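Glucokinase (PDB 2QM1) probably phosphorylates glucose at the expense of ATP, as a zinc-containing bacterial glucokinase of the ROK family. Local coordinates at residues L114-D117 / A118-A121; L123-W127 / K128-E132; C179-K183 / R184-E188; S78-I81 / E82-T85. One frame throughout, in Å; residues are numbered along the deposited sequence.

Contact 1. Residues L114-D117 / A118-A121. With MG (magnesium ion), chain K.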
loop_
_atom_site.group_PDB
_atom_site.type_symbol
_atom_site.label_atom_id
_atom_site.label_comp_id
_atom_site.label_asym_id
_atom_site.label_seq_id
_atom_site.Cartn_x
_atom_site.Cartn_y
_atom_site.Cartn_z
ATOM N N LEU B 114 -5.719 10.873 -18.314
ATOM C CA LEU B 114 -5.616 11.742 -17.157
ATOM C C LEU B 114 -5.495 10.934 -15.905
ATOM O O LEU B 114 -5.846 9.754 -15.856
ATOM C CB LEU B 114 -6.804 12.731 -17.065
ATOM C CG LEU B 114 -8.122 12.254 -16.438
ATOM C CD1 LEU B 114 -9.169 13.320 -16.571
ATOM C CD2 LEU B 114 -8.612 10.934 -17.019
ATOM N N ASP B 115 -5.009 11.598 -14.874
ATOM C CA ASP B 115 -4.817 10.934 -13.592
ATOM C C ASP B 115 -4.885 11.952 -12.471
ATOM O O ASP B 115 -5.001 13.129 -12.714
ATOM C CB ASP B 115 -3.549 10.028 -13.548
ATOM C CG ASP B 115 -3.726 8.792 -12.623
ATOM O OD1 ASP B 115 -4.288 8.904 -11.470
ATOM O OD2 ASP B 115 -3.335 7.694 -13.082
ATOM N N ASN B 116 -4.907 11.470 -11.255
ATOM C CA ASN B 116 -4.899 12.358 -10.093
ATOM C C ASN B 116 -3.594 13.175 -10.059
ATOM O O ASN B 116 -2.559 12.704 -10.510
ATOM C CB ASN B 116 -5.053 11.522 -8.845
ATOM C CG ASN B 116 -4.679 12.271 -7.627
ATOM O OD1 ASN B 116 -5.480 13.045 -7.106
ATOM N ND2 ASN B 116 -3.453 12.134 -7.213
ATOM N N ASP B 117 -3.642 14.373 -9.481
ATOM C CA ASP B 117 -2.522 15.301 -9.572
ATOM C C ASP B 117 -1.247 14.851 -8.847
ATOM O O ASP B 117 -0.172 14.942 -9.421
ATOM C CB ASP B 117 -2.933 16.730 -9.182
ATOM C CG ASP B 117 -3.492 16.842 -7.751
ATOM O OD1 ASP B 117 -3.763 15.809 -7.102
ATOM O OD2 ASP B 117 -3.709 17.998 -7.293
ATOM N N ALA B 118 -1.357 14.304 -7.635
ATOM C CA ALA B 118 -0.160 13.714 -6.992
ATOM C C ALA B 118 0.258 12.408 -7.634
ATOM O O ALA B 118 1.427 12.094 -7.637
ATOM C CB ALA B 118 -0.341 13.564 -5.521
ATOM N N ASN B 119 -0.687 11.662 -8.236
ATOM C CA ASN B 119 -0.320 10.412 -8.914
ATOM C C ASN B 119 0.675 10.671 -10.045
ATOM O O ASN B 119 1.703 10.026 -10.189
ATOM C CB ASN B 119 -1.563 9.701 -9.462
ATOM C CG ASN B 119 -2.298 8.947 -8.376
ATOM O OD1 ASN B 119 -1.969 9.084 -7.180
ATOM N ND2 ASN B 119 -3.314 8.179 -8.760
ATOM N N VAL B 120 0.333 11.682 -10.816
ATOM C CA VAL B 120 1.067 12.099 -12.008
ATOM C C VAL B 120 2.426 12.717 -11.587
ATOM O O VAL B 120 3.462 12.415 -12.143
ATOM C CB VAL B 120 0.067 13.002 -12.783
ATOM C CG1 VAL B 120 0.574 14.295 -13.115
ATOM C CG2 VAL B 120 -0.629 12.256 -13.894
ATOM N N ALA B 121 2.418 13.534 -10.555
ATOM C CA ALA B 121 3.661 14.020 -9.961
ATOM C C ALA B 121 4.597 12.878 -9.518
ATOM O O ALA B 121 5.791 12.902 -9.783
ATOM C CB ALA B 121 3.358 14.992 -8.801
HETATM MG MG MG K . -2.697 10.536 -5.602
HETATM O O HOH W 1 -4.792 9.630 -4.910
#
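Asp115 and Asn119 meet at about a right angle, the carboxylate of one turned 66° from the amide plane of the other. Asn119 ND2 gives a hydrogen bond of 3.0 Å to Asp115 OD1, approaching from above the carboxylate plane. The same oxygen uses its anti lone pair to accept from Asn116 N at 2.6 Å, so two donors grip it from different directions. Asp115 OD2 is hydrogen-bonded to His158 NE2, so both carboxylate oxygens have partners that restrain its rotation. With its NH2 held by Asp115, the Asn119 amide presents its other end to the magnesium ion, and Asn119 OD1 binds the metal at 2.3 Å. A first torsion of -79° sets Asn119 CG beside its backbone N, on the side where the metal lies. A water, the Asn116 side chain and Gly148 O also bind the ion. The site sits at a strand-to-helix junction of the actin-like ATPase fold, where edge strand 112-116 of a mixed sheet passes straight into helix 117-128 and Asn116 occupies the N-cap position. Asn116 O accepts from Val120 N at 3.1 Å, and Asp117 O accepts from Ala121 N at 3.2 Å. Behind the polar network, Val120 CG2 packs on Asp115 CB at 3.7 Å, and the Val120 side chain also leans on Leu318 and Ala315 of helix 310-318.

Contact 2. Residues L123-W127 / K128-E132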
loop_
_atom_site.group_PDB
_atom_site.type_symbol
_atom_site.label_atom_id
_atom_site.label_comp_id
_atom_site.label_asym_id
_atom_site.label_seq_id
_atom_site.Cartn_x
_atom_site.Cartn_y
_atom_site.Cartn_z
ATOM N N LEU B 123 4.612 9.924 -10.921
ATOM C CA LEU B 123 5.158 9.358 -12.140
ATOM C C LEU B 123 6.331 10.206 -12.633
ATOM O O LEU B 123 7.276 9.697 -13.229
ATOM C CB LEU B 123 4.101 9.368 -13.271
ATOM C CG LEU B 123 2.889 8.442 -13.190
ATOM C CD1 LEU B 123 1.838 8.696 -14.308
ATOM C CD2 LEU B 123 3.331 7.001 -13.197
ATOM N N GLY B 124 6.198 11.527 -12.482
ATOM C CA GLY B 124 7.248 12.470 -12.918
ATOM C C GLY B 124 8.519 12.251 -12.097
ATOM O O GLY B 124 9.646 12.225 -12.643
ATOM N N GLU B 125 8.367 12.140 -10.780
ATOM C CA GLU B 125 9.579 11.920 -9.949
ATOM C C GLU B 125 10.170 10.524 -10.182
ATOM O O GLU B 125 11.369 10.348 -10.283
ATOM C CB GLU B 125 9.318 12.220 -8.454
ATOM C CG GLU B 125 9.106 13.713 -8.225
ATOM C CD GLU B 125 10.421 14.501 -8.117
ATOM O OE1 GLU B 125 11.526 13.868 -8.062
ATOM O OE2 GLU B 125 10.332 15.739 -8.048
ATOM N N ARG B 126 9.325 9.532 -10.379
ATOM C CA ARG B 126 9.883 8.235 -10.774
ATOM C C ARG B 126 10.690 8.280 -12.099
ATOM O O ARG B 126 11.774 7.705 -12.186
ATOM C CB ARG B 126 8.781 7.190 -10.811
ATOM C CG ARG B 126 9.250 5.840 -11.263
ATOM C CD ARG B 126 8.098 4.892 -11.225
ATOM N NE ARG B 126 8.443 3.634 -11.847
ATOM C CZ ARG B 126 7.851 3.203 -12.954
ATOM N NH1 ARG B 126 6.868 3.922 -13.544
ATOM N NH2 ARG B 126 8.219 2.055 -13.461
ATOM N N TRP B 127 10.156 8.952 -13.119
ATOM C CA TRP B 127 10.730 8.961 -14.471
ATOM C C TRP B 127 11.980 9.778 -14.606
ATOM O O TRP B 127 12.927 9.323 -15.266
ATOM C CB TRP B 127 9.719 9.536 -15.490
ATOM C CG TRP B 127 10.093 9.366 -16.968
ATOM C CD1 TRP B 127 10.977 8.483 -17.505
ATOM C CD2 TRP B 127 9.494 10.065 -18.079
ATOM N NE1 TRP B 127 10.986 8.593 -18.883
ATOM C CE2 TRP B 127 10.084 9.559 -19.261
ATOM C CE3 TRP B 127 8.512 11.068 -18.181
ATOM C CZ2 TRP B 127 9.747 10.034 -20.535
ATOM C CZ3 TRP B 127 8.175 11.545 -19.450
ATOM C CH2 TRP B 127 8.799 11.029 -20.611
ATOM N N LYS B 128 11.985 10.978 -14.004
ATOM C CA LYS B 128 13.071 11.952 -14.192
ATOM C C LYS B 128 13.669 12.460 -12.893
ATOM O O LYS B 128 14.696 13.162 -12.890
ATOM C CB LYS B 128 12.563 13.126 -15.043
ATOM C CG LYS B 128 12.265 12.690 -16.466
ATOM C CD LYS B 128 13.581 12.460 -17.233
ATOM C CE LYS B 128 13.318 11.817 -18.596
ATOM N NZ LYS B 128 14.617 11.501 -19.271
ATOM N N GLY B 129 13.040 12.104 -11.774
ATOM C CA GLY B 129 13.545 12.593 -10.488
ATOM C C GLY B 129 14.087 11.519 -9.567
ATOM O O GLY B 129 14.713 10.542 -10.042
ATOM N N ALA B 130 13.839 11.726 -8.258
ATOM C CA ALA B 130 14.375 10.912 -7.153
ATOM C C ALA B 130 13.973 9.426 -7.155
ATOM O O ALA B 130 14.669 8.597 -6.568
ATOM C CB ALA B 130 13.997 11.576 -5.734
ATOM N N GLY B 131 12.885 9.090 -7.860
ATOM C CA GLY B 131 12.401 7.699 -7.944
ATOM C C GLY B 131 13.273 6.719 -8.740
ATOM O O GLY B 131 13.205 5.509 -8.515
ATOM N N GLU B 132 14.066 7.246 -9.686
ATOM C CA GLU B 132 15.105 6.501 -10.442
ATOM C C GLU B 132 14.581 5.330 -11.265
ATOM O O GLU B 132 15.255 4.293 -11.470
ATOM C CB GLU B 132 16.236 6.044 -9.520
ATOM C CG GLU B 132 17.042 7.214 -9.001
ATOM C CD GLU B 132 18.411 6.818 -8.480
ATOM O OE1 GLU B 132 19.320 7.671 -8.580
ATOM O OE2 GLU B 132 18.575 5.671 -7.963
HETATM O O HOH W 2 14.520 9.044 -12.383
#
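Helix 117-128 ends with Lys128 N bonded to Gly124 O at 3.0 Å, after which the chain folds back through a type I beta turn from Gly129 to Glu132, and Gly131 N bonds to Glu125 O at 3.1 Å from well above the carbonyl plane. Glu125 reaches the same turn with its side chain. Bent at chi2 (-82°), it brings OE1 to Ala130 N at 3.2 Å; OE1 also accepts from Glu305 N and OE2 from Leu306 N, so three amides hold this buried carboxylate. Gly131 CA sits only 3.8 Å from Arg126 CA, where there is little room for a side chain. On the other flank Trp127 and Lys128 run side by side in the same direction. A bend at chi2 (-74°) swings the lysine over one indole face, with Lys128 CE 4.0 Å from the centroid of the five-membered ring in a CH-pi contact. Lys128 NZ follows at 5.0 Å from that centroid, a cation-pi approach, with a weak, long ion pair to Asp26 beyond. A water donates to both Arg126 O and Gly129 O. Together these bonds cap the C-terminal end of helix 117-128 with a type I beta turn, on the path to strand 137-142 in the actin-like ATPase fold.

Contact 3. Residues C179-K183 / R184-E188. With ZN (zinc ion), chain J.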
loop_
_atom_site.group_PDB
_atom_site.type_symbol
_atom_site.label_atom_id
_atom_site.label_comp_id
_atom_site.label_asym_id
_atom_site.label_seq_id
_atom_site.Cartn_x
_atom_site.Cartn_y
_atom_site.Cartn_z
ATOM N N CYS B 179 -10.057 16.920 10.587
ATOM C CA CYS B 179 -9.617 17.073 9.227
ATOM C C CYS B 179 -10.834 17.428 8.392
ATOM O O CYS B 179 -11.949 17.056 8.735
ATOM C CB CYS B 179 -9.033 15.766 8.709
ATOM S SG CYS B 179 -8.282 15.939 7.069
ATOM N N THR B 180 -10.633 18.094 7.272
ATOM C CA THR B 180 -11.788 18.387 6.400
ATOM C C THR B 180 -12.375 17.124 5.774
ATOM O O THR B 180 -13.542 17.106 5.345
ATOM C CB THR B 180 -11.462 19.410 5.290
ATOM O OG1 THR B 180 -10.264 19.026 4.621
ATOM C CG2 THR B 180 -11.264 20.824 5.889
ATOM N N CYS B 181 -11.598 16.051 5.733
ATOM C CA CYS B 181 -12.133 14.832 5.133
ATOM C C CYS B 181 -13.266 14.319 6.022
ATOM O O CYS B 181 -14.137 13.616 5.562
ATOM C CB CYS B 181 -11.034 13.776 4.869
ATOM S SG CYS B 181 -10.505 12.961 6.403
ATOM N N GLY B 182 -13.291 14.720 7.289
ATOM C CA GLY B 182 -14.365 14.304 8.167
ATOM C C GLY B 182 -14.029 13.268 9.210
ATOM O O GLY B 182 -14.926 12.685 9.805
ATOM N N LYS B 183 -12.746 13.018 9.438
ATOM C CA LYS B 183 -12.346 12.308 10.634
ATOM C C LYS B 183 -11.288 13.130 11.344
ATOM O O LYS B 183 -11.021 14.243 10.952
ATOM C CB LYS B 183 -11.829 10.902 10.291
ATOM C CG LYS B 183 -10.621 10.807 9.358
ATOM C CD LYS B 183 -10.567 9.402 8.699
ATOM C CE LYS B 183 -9.366 9.254 7.756
ATOM N NZ LYS B 183 -8.042 9.365 8.421
ATOM N N ARG B 184 -10.621 12.560 12.327
ATOM C CA ARG B 184 -9.557 13.290 12.991
ATOM C C ARG B 184 -8.181 12.653 12.860
ATOM O O ARG B 184 -8.048 11.438 12.585
ATOM C CB ARG B 184 -9.927 13.578 14.448
ATOM C CG ARG B 184 -9.464 12.590 15.489
ATOM C CD ARG B 184 -10.112 12.939 16.861
ATOM N NE ARG B 184 -11.570 12.800 16.869
ATOM C CZ ARG B 184 -12.415 13.553 17.569
ATOM N NH1 ARG B 184 -13.726 13.309 17.499
ATOM N NH2 ARG B 184 -11.966 14.559 18.318
ATOM N N GLY B 185 -7.153 13.484 12.991
ATOM C CA GLY B 185 -5.770 12.977 13.151
ATOM C C GLY B 185 -5.087 12.502 11.882
ATOM O O GLY B 185 -4.102 11.750 11.936
ATOM N N CYS B 186 -5.624 12.935 10.740
ATOM C CA CYS B 186 -4.990 12.774 9.480
ATOM C C CYS B 186 -3.587 13.377 9.455
ATOM O O CYS B 186 -3.339 14.415 10.067
ATOM C CB CYS B 186 -5.843 13.405 8.368
ATOM S SG CYS B 186 -7.464 12.598 8.237
ATOM N N LEU B 187 -2.681 12.730 8.720
ATOM C CA LEU B 187 -1.363 13.313 8.430
ATOM C C LEU B 187 -1.430 14.764 7.930
ATOM O O LEU B 187 -0.609 15.624 8.292
ATOM C CB LEU B 187 -0.565 12.408 7.466
ATOM C CG LEU B 187 0.862 12.771 7.088
ATOM C CD1 LEU B 187 1.786 12.879 8.332
ATOM C CD2 LEU B 187 1.391 11.761 6.043
ATOM N N GLU B 188 -2.403 15.039 7.091
ATOM C CA GLU B 188 -2.572 16.387 6.566
ATOM C C GLU B 188 -2.792 17.493 7.599
ATOM O O GLU B 188 -2.359 18.649 7.368
ATOM C CB GLU B 188 -3.733 16.423 5.584
ATOM C CG GLU B 188 -3.814 17.691 4.822
ATOM C CD GLU B 188 -4.968 17.681 3.876
ATOM O OE1 GLU B 188 -4.763 17.325 2.693
ATOM O OE2 GLU B 188 -6.086 17.980 4.338
HETATM ZN ZN ZN J . -8.427 13.595 6.497
#
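Three cysteine thiolates close on one zinc ion: Cys179 SG binds it at 2.4 Å, while Cys181 SG and Cys186 SG each stand 2.2 Å away. His169 ND1 is the fourth ligand. The spacing Cys-X-Cys-Gly-X-X-Gly-Cys is the zinc-binding signature of ROK proteins, and it gathers a loop without regular secondary structure round the metal. Each sulfur is turned to the metal by its own first torsion: Cys179 SG anti to the backbone N (-173°), Cys186 SG beside it (-62°). Around this first shell, a type I beta turn from Cys179 to Gly182 carries the first two ligands, and Cys179 N hydrogen-bonds to Lys183 O, tying the residue just after the turn back to its start. Lys183 NZ comes within 3.3 Å of Cys186 SG; bonded to His169 O and Thr171 OG1, it joins the histidine backbone to the cluster, and its charge would probably ease the negative charge on the sulfurs. Farther out, Glu188 extends past the site to bond with Val146 N through OE1, and Phe292 of the second subunit packs on Cys181. Cys179 SG has a second task, accepting Cys181 N at 3.6 Å in an almost straight bond, with an angle of 176° at the hydrogen.

Contact 4. Residues S78-I81 / E82-T85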
loop_
_atom_site.group_PDB
_atom_site.type_symbol
_atom_site.label_atom_id
_atom_site.label_comp_id
_atom_site.label_asym_id
_atom_site.label_seq_id
_atom_site.Cartn_x
_atom_site.Cartn_y
_atom_site.Cartn_z
ATOM N N SER B 78 -10.594 12.429 -7.666
ATOM C CA SER B 78 -10.286 11.048 -7.970
ATOM C C SER B 78 -10.703 10.655 -9.404
ATOM O O SER B 78 -11.695 11.130 -9.951
ATOM C CB SER B 78 -10.781 10.114 -6.874
ATOM O OG SER B 78 -11.877 9.356 -7.276
ATOM N N VAL B 79 -9.882 9.829 -10.027
ATOM C CA VAL B 79 -10.029 9.609 -11.447
ATOM C C VAL B 79 -10.324 8.149 -11.717
ATOM O O VAL B 79 -9.601 7.283 -11.252
ATOM C CB VAL B 79 -8.734 10.092 -12.234
ATOM C CG1 VAL B 79 -8.815 9.733 -13.739
ATOM C CG2 VAL B 79 -8.540 11.624 -12.069
ATOM N N ASP B 80 -11.375 7.893 -12.494
ATOM C CA ASP B 80 -11.636 6.575 -13.046
ATOM C C ASP B 80 -10.901 6.584 -14.396
ATOM O O ASP B 80 -11.273 7.326 -15.314
ATOM C CB ASP B 80 -13.143 6.340 -13.245
ATOM C CG ASP B 80 -13.467 4.900 -13.579
ATOM O OD1 ASP B 80 -12.656 4.271 -14.270
ATOM O OD2 ASP B 80 -14.528 4.396 -13.129
ATOM N N ILE B 81 -9.825 5.807 -14.440
ATOM C CA ILE B 81 -8.932 5.678 -15.562
ATOM C C ILE B 81 -9.661 5.110 -16.777
ATOM O O ILE B 81 -9.564 5.670 -17.855
ATOM C CB ILE B 81 -7.708 4.771 -15.172
ATOM C CG1 ILE B 81 -6.964 5.366 -13.958
ATOM C CG2 ILE B 81 -6.816 4.475 -16.374
ATOM C CD1 ILE B 81 -6.277 6.697 -14.220
ATOM N N GLU B 82 -10.391 4.010 -16.596
ATOM C CA GLU B 82 -11.153 3.413 -17.686
ATOM C C GLU B 82 -12.163 4.431 -18.242
ATOM O O GLU B 82 -12.251 4.613 -19.444
ATOM C CB GLU B 82 -11.864 2.112 -17.244
ATOM C CG GLU B 82 -12.197 1.191 -18.447
ATOM C CD GLU B 82 -13.545 0.501 -18.358
ATOM O OE1 GLU B 82 -14.595 1.189 -18.468
ATOM O OE2 GLU B 82 -13.554 -0.749 -18.211
ATOM N N LYS B 83 -12.891 5.106 -17.351
ATOM C CA LYS B 83 -13.913 6.091 -17.736
ATOM C C LYS B 83 -13.375 7.425 -18.283
ATOM O O LYS B 83 -14.079 8.082 -19.043
ATOM C CB LYS B 83 -14.873 6.357 -16.548
ATOM C CG LYS B 83 -16.284 5.827 -16.725
ATOM C CD LYS B 83 -16.286 4.411 -17.298
ATOM C CE LYS B 83 -16.794 3.386 -16.304
ATOM N NZ LYS B 83 -18.197 3.102 -16.625
ATOM N N GLY B 84 -12.154 7.821 -17.874
ATOM C CA GLY B 84 -11.627 9.174 -18.152
ATOM C C GLY B 84 -12.426 10.293 -17.476
ATOM O O GLY B 84 -12.690 11.356 -18.041
ATOM N N THR B 85 -12.791 10.032 -16.234
ATOM C CA THR B 85 -13.855 10.729 -15.549
ATOM C C THR B 85 -13.204 11.231 -14.223
ATOM O O THR B 85 -12.300 10.572 -13.709
ATOM C CB THR B 85 -14.951 9.649 -15.373
ATOM O OG1 THR B 85 -16.098 9.909 -16.224
ATOM C CG2 THR B 85 -15.316 9.463 -14.010
#
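Asp80 is paired with Thr85 through both of its main-chain polar atoms and reaches the intervening turn with its side chain. Asp80 N donates to Thr85 O at 3.1 Å, and Thr85 N returns a bond to Asp80 O at 3.2 Å, so the two form an antiparallel hydrogen-bonded pair. Asp80 O takes a weak second bond from Gly84 N at 2.8 Å, and Gly84 N also makes a weak bond to Ile81 O. Thr85 O is shared as well, receiving a CA-H...O contact from Val79 CA at 3.3 Å. The carboxylate, with CG anti to the main-chain N (chi1 -170°), turns to Lys83, whose N meets Asp80 OD1 at 3.2 Å in a nearly straight bond (170°) from well above the carboxylate plane. Lys83 CB rests against Asp80 CG at 3.6 Å, although the ammonium group does not contact the carboxylate. On the same face of the strand pair, Asp80 CB touches Thr85 CG2 at 3.9 Å. At the start of the segment, the Ser78 hydroxyl bonds to Ala161 O. Gly84, at positive phi, and Thr85 both face Asp80, the signature of a G1 beta bulge, here closing the small hairpin of strands 78-80 and 85-87.

How the contacts relate
Along the chain from the N terminus the order is contact 4, contact 1, contact 2, contact 3. Each is a local turn or junction, strictly in series, so none nests in or crosses another. Contact 4 closes the hairpin of strands 78-80 and 85-87 and lies directly against contact 1: Ile81 CD1 is 3.3 Å from Asp115 OD2, and Val79 packs on Leu114, backing the strand that leads to the magnesium site. Contacts 1 and 2 mark the start and end of helix 117-128, with centres about 13 Å apart, as the chain passes from one mixed sheet to the other. Contact 3 folds the zinc loop about 21 Å from contact 1, centre to centre, and touches none of the others.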